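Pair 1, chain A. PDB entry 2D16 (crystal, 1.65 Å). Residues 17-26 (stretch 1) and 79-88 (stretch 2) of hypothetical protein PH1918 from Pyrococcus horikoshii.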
# COMPACT_ATOMS: atom_id res chain seq x y z
N VAL A 17 -16.92 -10.84 43.63
CA VAL A 17 -17.33 -12.18 44.01
C VAL A 17 -18.51 -12.63 43.15
O VAL A 17 -19.39 -11.83 42.81
CB VAL A 17 -17.74 -12.27 45.50
CG1 VAL A 17 -18.96 -11.39 45.78
CG2 VAL A 17 -18.05 -13.73 45.87
N ILE A 18 -18.50 -13.90 42.77
CA ILE A 18 -19.58 -14.48 41.98
C ILE A 18 -19.91 -15.82 42.63
O ILE A 18 -19.02 -16.64 42.86
CB ILE A 18 -19.15 -14.74 40.51
CG1 ILE A 18 -18.66 -13.45 39.87
CG2 ILE A 18 -20.34 -15.29 39.72
CD1 ILE A 18 -18.11 -13.63 38.46
N ILE A 19 -21.18 -16.03 42.96
CA ILE A 19 -21.60 -17.27 43.60
C ILE A 19 -22.58 -17.96 42.66
O ILE A 19 -23.48 -17.31 42.13
CB ILE A 19 -22.32 -17.02 44.94
CG1 ILE A 19 -21.51 -16.07 45.82
CG2 ILE A 19 -22.56 -18.34 45.66
CD1 ILE A 19 -20.16 -16.61 46.24
N GLY A 20 -22.42 -19.26 42.45
CA GLY A 20 -23.32 -19.96 41.56
C GLY A 20 -23.61 -21.39 41.98
O GLY A 20 -23.06 -21.89 42.96
N GLN A 21 -24.50 -22.03 41.23
CA GLN A 21 -24.88 -23.42 41.49
C GLN A 21 -24.52 -24.21 40.24
O GLN A 21 -24.94 -23.87 39.13
CB GLN A 21 -26.39 -23.51 41.76
CG GLN A 21 -26.88 -24.92 42.13
CD GLN A 21 -26.53 -25.33 43.56
OE1 GLN A 21 -26.44 -24.49 44.45
NE2 GLN A 21 -26.30 -26.63 43.77
N GLY A 22 -23.73 -25.27 40.42
CA GLY A 22 -23.31 -26.07 39.29
C GLY A 22 -23.53 -27.57 39.45
O GLY A 22 -24.43 -28.01 40.16
N ASN A 23 -22.68 -28.34 38.77
CA ASN A 23 -22.75 -29.79 38.80
C ASN A 23 -21.40 -30.37 38.41
O ASN A 23 -20.59 -29.70 37.77
CB ASN A 23 -23.84 -30.25 37.81
CG ASN A 23 -23.81 -31.74 37.53
OD1 ASN A 23 -23.04 -32.21 36.68
ND2 ASN A 23 -24.64 -32.49 38.24
N PHE A 24 -21.15 -31.62 38.83
CA PHE A 24 -19.90 -32.31 38.50
C PHE A 24 -18.68 -31.53 38.98
O PHE A 24 -17.76 -31.23 38.22
CB PHE A 24 -19.85 -32.52 36.97
CG PHE A 24 -18.86 -33.57 36.52
CD1 PHE A 24 -18.28 -34.46 37.43
CD2 PHE A 24 -18.55 -33.69 35.17
CE1 PHE A 24 -17.39 -35.44 36.99
CE2 PHE A 24 -17.66 -34.67 34.72
CZ PHE A 24 -17.08 -35.55 35.64
N SER A 25 -18.68 -31.22 40.28
CA SER A 25 -17.62 -30.44 40.90
C SER A 25 -16.17 -30.77 40.54
O SER A 25 -15.39 -29.86 40.25
CB SER A 25 -17.77 -30.50 42.42
OG SER A 25 -19.02 -29.96 42.82
N ILE A 26 -15.78 -32.04 40.56
CA ILE A 26 -14.38 -32.36 40.26
C ILE A 26 -13.94 -31.95 38.86
O ILE A 26 -12.78 -31.60 38.65
CB ILE A 26 -14.05 -33.86 40.48
CG1 ILE A 26 -14.93 -34.74 39.59
CG2 ILE A 26 -14.21 -34.21 41.96
CD1 ILE A 26 -14.59 -36.22 39.70
N ALA A 79 -22.96 -25.73 51.08
CA ALA A 79 -23.93 -26.30 50.15
C ALA A 79 -23.32 -27.03 48.96
O ALA A 79 -22.45 -26.50 48.26
CB ALA A 79 -24.87 -25.21 49.66
N GLY A 80 -23.78 -28.26 48.74
CA GLY A 80 -23.27 -29.05 47.63
C GLY A 80 -23.48 -28.41 46.27
O GLY A 80 -24.51 -27.79 46.02
N HIS A 81 -22.48 -28.57 45.41
CA HIS A 81 -22.47 -28.08 44.02
C HIS A 81 -22.46 -26.53 43.90
O HIS A 81 -22.60 -25.96 42.83
CB HIS A 81 -23.69 -28.65 43.30
CG HIS A 81 -23.35 -30.00 42.73
ND1 HIS A 81 -24.29 -30.91 42.38
CD2 HIS A 81 -22.09 -30.52 42.42
CE1 HIS A 81 -23.61 -31.96 41.88
NE2 HIS A 81 -22.29 -31.75 41.89
N VAL A 82 -22.28 -25.82 45.01
CA VAL A 82 -22.20 -24.37 44.96
C VAL A 82 -20.75 -24.02 44.62
O VAL A 82 -19.82 -24.70 45.08
CB VAL A 82 -22.56 -23.73 46.32
CG1 VAL A 82 -22.13 -22.26 46.35
CG2 VAL A 82 -24.06 -23.84 46.56
N PHE A 83 -20.55 -23.00 43.80
CA PHE A 83 -19.20 -22.59 43.48
C PHE A 83 -19.03 -21.11 43.80
O PHE A 83 -19.97 -20.33 43.71
CB PHE A 83 -18.84 -22.90 42.01
CG PHE A 83 -19.67 -22.18 40.98
CD1 PHE A 83 -19.33 -20.90 40.55
CD2 PHE A 83 -20.77 -22.81 40.39
CE1 PHE A 83 -20.06 -20.25 39.55
CE2 PHE A 83 -21.51 -22.17 39.39
CZ PHE A 83 -21.16 -20.89 38.97
N VAL A 84 -17.81 -20.76 44.21
CA VAL A 84 -17.49 -19.39 44.57
C VAL A 84 -16.28 -18.91 43.78
O VAL A 84 -15.25 -19.58 43.73
CB VAL A 84 -17.14 -19.26 46.08
CG1 VAL A 84 -16.73 -17.82 46.39
CG2 VAL A 84 -18.33 -19.68 46.93
N ILE A 85 -16.41 -17.73 43.18
CA ILE A 85 -15.33 -17.14 42.41
C ILE A 85 -14.97 -15.79 42.99
O ILE A 85 -15.85 -14.98 43.29
CB ILE A 85 -15.73 -16.91 40.93
CG1 ILE A 85 -16.13 -18.23 40.27
CG2 ILE A 85 -14.57 -16.26 40.18
CD1 ILE A 85 -16.78 -18.05 38.91
N LEU A 86 -13.67 -15.55 43.19
CA LEU A 86 -13.19 -14.27 43.68
C LEU A 86 -12.16 -13.86 42.63
O LEU A 86 -11.22 -14.60 42.36
CB LEU A 86 -12.53 -14.41 45.06
CG LEU A 86 -13.48 -14.68 46.23
CD1 LEU A 86 -12.68 -14.85 47.51
CD2 LEU A 86 -14.47 -13.53 46.37
N MET A 87 -12.35 -12.70 42.03
CA MET A 87 -11.45 -12.26 40.98
C MET A 87 -11.12 -10.77 41.00
O MET A 87 -11.78 -9.97 41.67
CB MET A 87 -12.07 -12.57 39.61
CG MET A 87 -13.33 -11.74 39.34
SD MET A 87 -14.12 -12.08 37.75
CE MET A 87 -15.12 -10.61 37.54
N LYS A 88 -10.08 -10.42 40.26
CA LYS A 88 -9.63 -9.05 40.10
C LYS A 88 -9.10 -8.92 38.68
O LYS A 88 -8.87 -9.93 38.00
CB LYS A 88 -8.55 -8.70 41.13
CG LYS A 88 -7.30 -9.55 41.07
CD LYS A 88 -6.31 -9.10 42.15
CE LYS A 88 -5.01 -9.89 42.09
NZ LYS A 88 -4.04 -9.42 43.12
O HOH W 1 -20.40 -33.73 41.57

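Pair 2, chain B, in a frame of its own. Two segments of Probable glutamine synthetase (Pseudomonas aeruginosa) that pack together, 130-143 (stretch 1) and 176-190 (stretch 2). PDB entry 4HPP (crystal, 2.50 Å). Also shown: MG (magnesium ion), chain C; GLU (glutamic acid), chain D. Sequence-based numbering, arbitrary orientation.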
# COMPACT_ATOMS: atom_id res chain seq x y z
N PHE B 130 -10.99 -36.58 22.46
CA PHE B 130 -11.77 -35.35 22.61
C PHE B 130 -12.10 -34.73 21.22
O PHE B 130 -11.20 -34.60 20.37
CB PHE B 130 -10.98 -34.32 23.40
CG PHE B 130 -10.69 -34.68 24.81
CD1 PHE B 130 -11.41 -34.06 25.86
CD2 PHE B 130 -9.66 -35.56 25.12
CE1 PHE B 130 -11.11 -34.32 27.20
CE2 PHE B 130 -9.36 -35.84 26.46
CZ PHE B 130 -10.08 -35.22 27.51
N GLU B 131 -13.37 -34.36 21.01
CA GLU B 131 -13.78 -33.72 19.77
C GLU B 131 -13.98 -32.28 20.16
O GLU B 131 -14.59 -32.00 21.20
CB GLU B 131 -15.11 -34.28 19.25
CG GLU B 131 -15.12 -35.72 18.70
CD GLU B 131 -16.49 -36.12 18.08
OE1 GLU B 131 -16.52 -37.16 17.40
OE2 GLU B 131 -17.53 -35.40 18.24
N HIS B 132 -13.47 -31.38 19.32
CA HIS B 132 -13.43 -29.98 19.64
C HIS B 132 -14.15 -29.15 18.63
O HIS B 132 -13.95 -29.36 17.42
CB HIS B 132 -12.00 -29.53 19.73
CG HIS B 132 -11.27 -30.04 20.98
ND1 HIS B 132 -10.30 -31.00 20.92
CD2 HIS B 132 -11.32 -29.62 22.31
CE1 HIS B 132 -9.79 -31.20 22.15
NE2 HIS B 132 -10.43 -30.35 23.00
N GLU B 133 -15.01 -28.23 19.09
CA GLU B 133 -15.65 -27.30 18.19
C GLU B 133 -15.18 -25.86 18.54
O GLU B 133 -14.89 -25.54 19.70
CB GLU B 133 -17.15 -27.44 18.22
CG GLU B 133 -17.69 -28.71 17.56
CD GLU B 133 -19.14 -28.99 17.96
OE1 GLU B 133 -19.65 -28.34 18.92
OE2 GLU B 133 -19.76 -29.90 17.33
N PHE B 134 -15.07 -25.02 17.51
CA PHE B 134 -14.60 -23.66 17.72
C PHE B 134 -15.14 -22.70 16.65
O PHE B 134 -15.63 -23.12 15.56
CB PHE B 134 -13.05 -23.64 17.77
CG PHE B 134 -12.37 -24.09 16.46
CD1 PHE B 134 -12.08 -25.45 16.22
CD2 PHE B 134 -11.99 -23.14 15.50
CE1 PHE B 134 -11.48 -25.84 15.06
CE2 PHE B 134 -11.36 -23.55 14.34
CZ PHE B 134 -11.13 -24.89 14.11
N SER B 135 -15.00 -21.42 16.94
CA SER B 135 -15.38 -20.35 16.04
C SER B 135 -14.11 -19.93 15.43
O SER B 135 -13.09 -19.82 16.15
CB SER B 135 -15.87 -19.10 16.82
OG SER B 135 -17.18 -19.26 17.37
N LEU B 136 -14.15 -19.66 14.12
CA LEU B 136 -13.05 -19.06 13.38
C LEU B 136 -13.45 -17.66 12.97
O LEU B 136 -14.32 -17.49 12.11
CB LEU B 136 -12.67 -19.90 12.14
CG LEU B 136 -11.38 -19.48 11.43
CD1 LEU B 136 -10.21 -19.62 12.37
CD2 LEU B 136 -11.09 -20.29 10.18
N LEU B 137 -12.80 -16.67 13.59
CA LEU B 137 -13.07 -15.25 13.36
C LEU B 137 -12.00 -14.60 12.55
O LEU B 137 -10.77 -14.88 12.71
CB LEU B 137 -13.22 -14.51 14.69
CG LEU B 137 -14.14 -15.30 15.64
CD1 LEU B 137 -14.15 -14.69 17.04
CD2 LEU B 137 -15.51 -15.34 14.98
N GLY B 138 -12.48 -13.75 11.64
CA GLY B 138 -11.68 -12.79 10.91
C GLY B 138 -11.63 -13.13 9.44
O GLY B 138 -10.84 -12.55 8.70
N LEU B 139 -12.43 -14.11 9.01
CA LEU B 139 -12.19 -14.63 7.68
C LEU B 139 -12.63 -13.56 6.72
O LEU B 139 -13.56 -12.81 6.99
CB LEU B 139 -12.92 -15.94 7.42
CG LEU B 139 -12.50 -17.19 8.18
CD1 LEU B 139 -13.49 -18.37 7.89
CD2 LEU B 139 -11.09 -17.51 7.78
N PRO B 140 -11.93 -13.46 5.58
CA PRO B 140 -12.44 -12.50 4.60
C PRO B 140 -13.76 -13.02 4.00
O PRO B 140 -14.32 -14.01 4.46
CB PRO B 140 -11.32 -12.45 3.55
CG PRO B 140 -10.57 -13.76 3.68
CD PRO B 140 -10.77 -14.25 5.09
N GLY B 141 -14.26 -12.31 2.99
CA GLY B 141 -15.39 -12.79 2.21
C GLY B 141 -16.74 -12.42 2.75
O GLY B 141 -16.86 -11.64 3.71
N GLU B 142 -17.75 -13.00 2.10
CA GLU B 142 -19.18 -12.77 2.36
C GLU B 142 -19.65 -13.03 3.82
O GLU B 142 -18.84 -13.51 4.64
CB GLU B 142 -20.01 -13.66 1.40
CG GLU B 142 -19.26 -14.30 0.23
CD GLU B 142 -20.05 -15.44 -0.42
OE1 GLU B 142 -20.97 -15.13 -1.17
OE2 GLU B 142 -19.79 -16.66 -0.18
N ARG B 143 -20.92 -12.73 4.15
CA ARG B 143 -21.61 -13.39 5.27
C ARG B 143 -21.24 -14.92 5.28
O ARG B 143 -20.91 -15.47 4.22
CB ARG B 143 -23.14 -13.19 5.18
CG ARG B 143 -23.63 -11.78 5.53
CD ARG B 143 -23.84 -10.95 4.27
NE ARG B 143 -23.63 -9.50 4.44
CZ ARG B 143 -23.42 -8.63 3.44
NH1 ARG B 143 -23.41 -9.02 2.17
NH2 ARG B 143 -23.23 -7.35 3.72
N MET B 176 -10.38 -35.69 10.94
CA MET B 176 -11.57 -35.12 10.32
C MET B 176 -11.53 -33.60 10.52
O MET B 176 -11.14 -33.14 11.58
CB MET B 176 -12.79 -35.69 11.01
CG MET B 176 -13.92 -36.19 10.14
SD MET B 176 -13.49 -37.52 8.99
CE MET B 176 -14.66 -37.00 7.74
N PHE B 177 -11.91 -32.81 9.51
CA PHE B 177 -12.10 -31.36 9.67
C PHE B 177 -13.39 -31.04 8.98
O PHE B 177 -13.65 -31.55 7.90
CB PHE B 177 -10.95 -30.51 9.06
CG PHE B 177 -11.18 -29.02 9.16
CD1 PHE B 177 -10.67 -28.29 10.23
CD2 PHE B 177 -11.93 -28.35 8.19
CE1 PHE B 177 -10.97 -26.92 10.36
CE2 PHE B 177 -12.19 -26.98 8.30
CZ PHE B 177 -11.69 -26.27 9.37
N LEU B 178 -14.24 -30.24 9.60
CA LEU B 178 -15.55 -30.01 8.99
C LEU B 178 -16.14 -28.68 9.45
O LEU B 178 -15.97 -28.31 10.61
CB LEU B 178 -16.48 -31.18 9.34
CG LEU B 178 -16.64 -31.65 10.80
CD1 LEU B 178 -18.00 -31.22 11.37
CD2 LEU B 178 -16.48 -33.15 10.96
N PRO B 179 -16.85 -27.96 8.57
CA PRO B 179 -17.68 -26.81 9.09
C PRO B 179 -18.83 -27.39 9.88
O PRO B 179 -19.33 -28.46 9.52
CB PRO B 179 -18.25 -26.17 7.85
CG PRO B 179 -18.27 -27.30 6.84
CD PRO B 179 -17.11 -28.23 7.14
N GLU B 180 -19.20 -26.75 10.99
CA GLU B 180 -20.27 -27.26 11.87
C GLU B 180 -21.56 -26.38 11.76
O GLU B 180 -21.72 -25.55 10.84
CB GLU B 180 -19.79 -27.28 13.32
CG GLU B 180 -19.45 -28.66 13.86
CD GLU B 180 -20.65 -29.47 14.28
OE1 GLU B 180 -20.46 -30.62 14.71
OE2 GLU B 180 -21.78 -28.97 14.20
N TYR B 181 -22.44 -26.52 12.75
CA TYR B 181 -23.79 -25.96 12.63
C TYR B 181 -23.79 -24.42 12.71
O TYR B 181 -24.43 -23.78 11.90
CB TYR B 181 -24.83 -26.71 13.57
CG TYR B 181 -26.24 -26.23 13.45
CD1 TYR B 181 -26.86 -26.13 12.20
CD2 TYR B 181 -26.96 -25.85 14.59
CE1 TYR B 181 -28.16 -25.65 12.07
CE2 TYR B 181 -28.26 -25.36 14.49
CZ TYR B 181 -28.85 -25.26 13.24
OH TYR B 181 -30.13 -24.78 13.15
N GLY B 182 -22.98 -23.84 13.60
CA GLY B 182 -23.03 -22.39 13.74
C GLY B 182 -22.22 -21.63 12.75
O GLY B 182 -21.29 -22.17 12.09
N GLN B 183 -22.50 -20.34 12.67
CA GLN B 183 -21.76 -19.51 11.74
C GLN B 183 -20.29 -19.41 12.16
O GLN B 183 -19.98 -19.09 13.35
CB GLN B 183 -22.39 -18.16 11.73
CG GLN B 183 -23.89 -18.18 11.47
CD GLN B 183 -24.32 -16.84 10.96
OE1 GLN B 183 -23.80 -15.80 11.41
NE2 GLN B 183 -25.20 -16.84 9.98
N ARG B 184 -19.37 -19.69 11.23
CA ARG B 184 -17.91 -19.72 11.53
C ARG B 184 -17.54 -20.87 12.47
O ARG B 184 -16.46 -20.87 13.07
CB ARG B 184 -17.47 -18.38 12.15
CG ARG B 184 -18.09 -17.14 11.51
CD ARG B 184 -17.48 -16.96 10.13
NE ARG B 184 -17.82 -15.71 9.47
CZ ARG B 184 -17.52 -15.42 8.20
NH1 ARG B 184 -16.85 -16.32 7.45
NH2 ARG B 184 -17.91 -14.24 7.67
N GLN B 185 -18.45 -21.84 12.67
CA GLN B 185 -18.08 -22.94 13.49
C GLN B 185 -17.39 -24.04 12.66
O GLN B 185 -17.89 -24.42 11.56
CB GLN B 185 -19.28 -23.50 14.19
CG GLN B 185 -18.89 -24.37 15.37
CD GLN B 185 -20.06 -24.98 16.10
OE1 GLN B 185 -21.11 -25.27 15.51
NE2 GLN B 185 -19.88 -25.21 17.40
N TYR B 186 -16.29 -24.55 13.21
CA TYR B 186 -15.57 -25.72 12.67
C TYR B 186 -15.28 -26.77 13.75
O TYR B 186 -15.34 -26.49 14.93
CB TYR B 186 -14.27 -25.30 12.02
CG TYR B 186 -14.56 -24.34 10.91
CD1 TYR B 186 -14.77 -24.82 9.61
CD2 TYR B 186 -14.74 -22.95 11.16
CE1 TYR B 186 -15.09 -23.98 8.58
CE2 TYR B 186 -15.04 -22.10 10.12
CZ TYR B 186 -15.21 -22.63 8.83
OH TYR B 186 -15.52 -21.85 7.74
N GLU B 187 -15.03 -27.99 13.31
CA GLU B 187 -14.69 -29.07 14.19
C GLU B 187 -13.52 -29.86 13.61
O GLU B 187 -13.48 -30.20 12.43
CB GLU B 187 -15.88 -29.98 14.42
CG GLU B 187 -15.65 -30.99 15.54
CD GLU B 187 -16.77 -32.03 15.69
OE1 GLU B 187 -16.65 -32.95 16.53
OE2 GLU B 187 -17.79 -31.93 15.00
N VAL B 188 -12.55 -30.12 14.47
CA VAL B 188 -11.50 -31.04 14.12
C VAL B 188 -11.46 -32.21 15.14
O VAL B 188 -11.65 -32.01 16.34
CB VAL B 188 -10.16 -30.34 13.93
CG1 VAL B 188 -9.76 -29.54 15.17
CG2 VAL B 188 -9.09 -31.36 13.55
N THR B 189 -11.30 -33.43 14.62
CA THR B 189 -11.29 -34.62 15.44
C THR B 189 -9.95 -35.32 15.13
O THR B 189 -9.32 -35.14 14.05
CB THR B 189 -12.46 -35.59 15.12
OG1 THR B 189 -12.40 -35.93 13.75
CG2 THR B 189 -13.83 -35.01 15.34
N CYS B 190 -9.52 -36.11 16.09
CA CYS B 190 -8.29 -36.85 15.95
C CYS B 190 -8.48 -38.28 16.38
O CYS B 190 -9.51 -38.66 16.97
CB CYS B 190 -7.22 -36.21 16.81
SG CYS B 190 -6.76 -34.56 16.29
MG MG C . -19.90 -31.84 16.38
N GLU D . -22.36 -27.91 19.24
CA GLU D . -22.95 -29.03 20.08
C GLU D . -22.52 -29.07 21.56
O GLU D . -22.47 -28.05 22.24
CB GLU D . -22.65 -30.38 19.44
CG GLU D . -23.40 -30.62 18.16
CD GLU D . -22.93 -31.84 17.45
OE1 GLU D . -23.73 -32.78 17.37
OE2 GLU D . -21.75 -31.87 17.00
OXT GLU D . -22.19 -30.11 22.13
O HOH W 2 -10.55 -32.30 18.69

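Two antiparallel strand pairs with a shared backbone. Pairs 1 and 2 superpose with an RMSD of 1.0 Å over 14 central residues; the strand directions differ by 155° in pair 1 and 142° in pair 2. In both, a type II turn (Ala A79 to Val A82; Gly B182 to Gln B185) leads into the second strand, and its third residue, His A81 or Arg B184, offers its carbonyl to the first strand: Gly A22 N to His A81 O is 2.7 Å, Leu B136 N to Arg B184 O 2.8 Å. The next rung is a reciprocal pair of hydrogen bonds. Gly A20 N to Phe A83 O is 3.0 Å and Phe A83 N to Gly A20 O 2.9 Å; Phe B134 N to Tyr B186 O is 3.0 Å and Tyr B186 N to Phe B134 O 2.8 Å. At the following rung pair 1 keeps both bonds between Ile A18 and Ile A85, whereas pair 2 has one weak bond, Val B188 N to His B132 O, 3.4 Å.

At the rung of Gly A20 with Phe A83 and Phe B134 with Tyr B186, the two pairs fill one face in opposite ways. In pair 1 the ring of Phe A83 (chi1 p) lies over glycine, with Gly A20 CA 3.7 Å from the ring centroid; an ideal CB on Gly A20 would fall 2.2 Å from Phe A83 CZ. In pair 2 the matched glycine position is Phe B134 (chi1 p), whose ring covers Tyr B186 CB, 4.2 Å from its centroid. Tyr B186 adopts chi1 m, and its side-chain centre lies 5.8 Å from that of Phe A83; its CE2 meets Leu B136 CB at 3.8 Å, where pair 1 has Gly A22. Further along this face, Ile A18 CB packs 4.1 Å from Ile A85 CB, while Phe B134 CE1 reaches Val B188 CG1 at 4.1 Å.

The other face differs in chemistry. Ile A19 CD1 touches Val A84 CG1 at 3.6 Å, an apolar contact. The matched Glu B133 and Glu B187 instead bind magnesium, through Glu B133 OE2 at 2.2 Å from MG and Glu B187 OE2 at 2.5 Å from MG, so the cation offsets carboxylates brought together. Beside them, Gln A21 NE2 donates to Gly A80 O (3.1 Å), a bond that the shorter Ser B135 does not make.

At the turn, the side chains of His A81 and Arg B184 both point toward the first strand's segment. The imidazole takes Asn A23 CA over its face, 3.7 Å from the centroid; the longer arginine donates from NH2 to Glu B142 O at 3.3 Å.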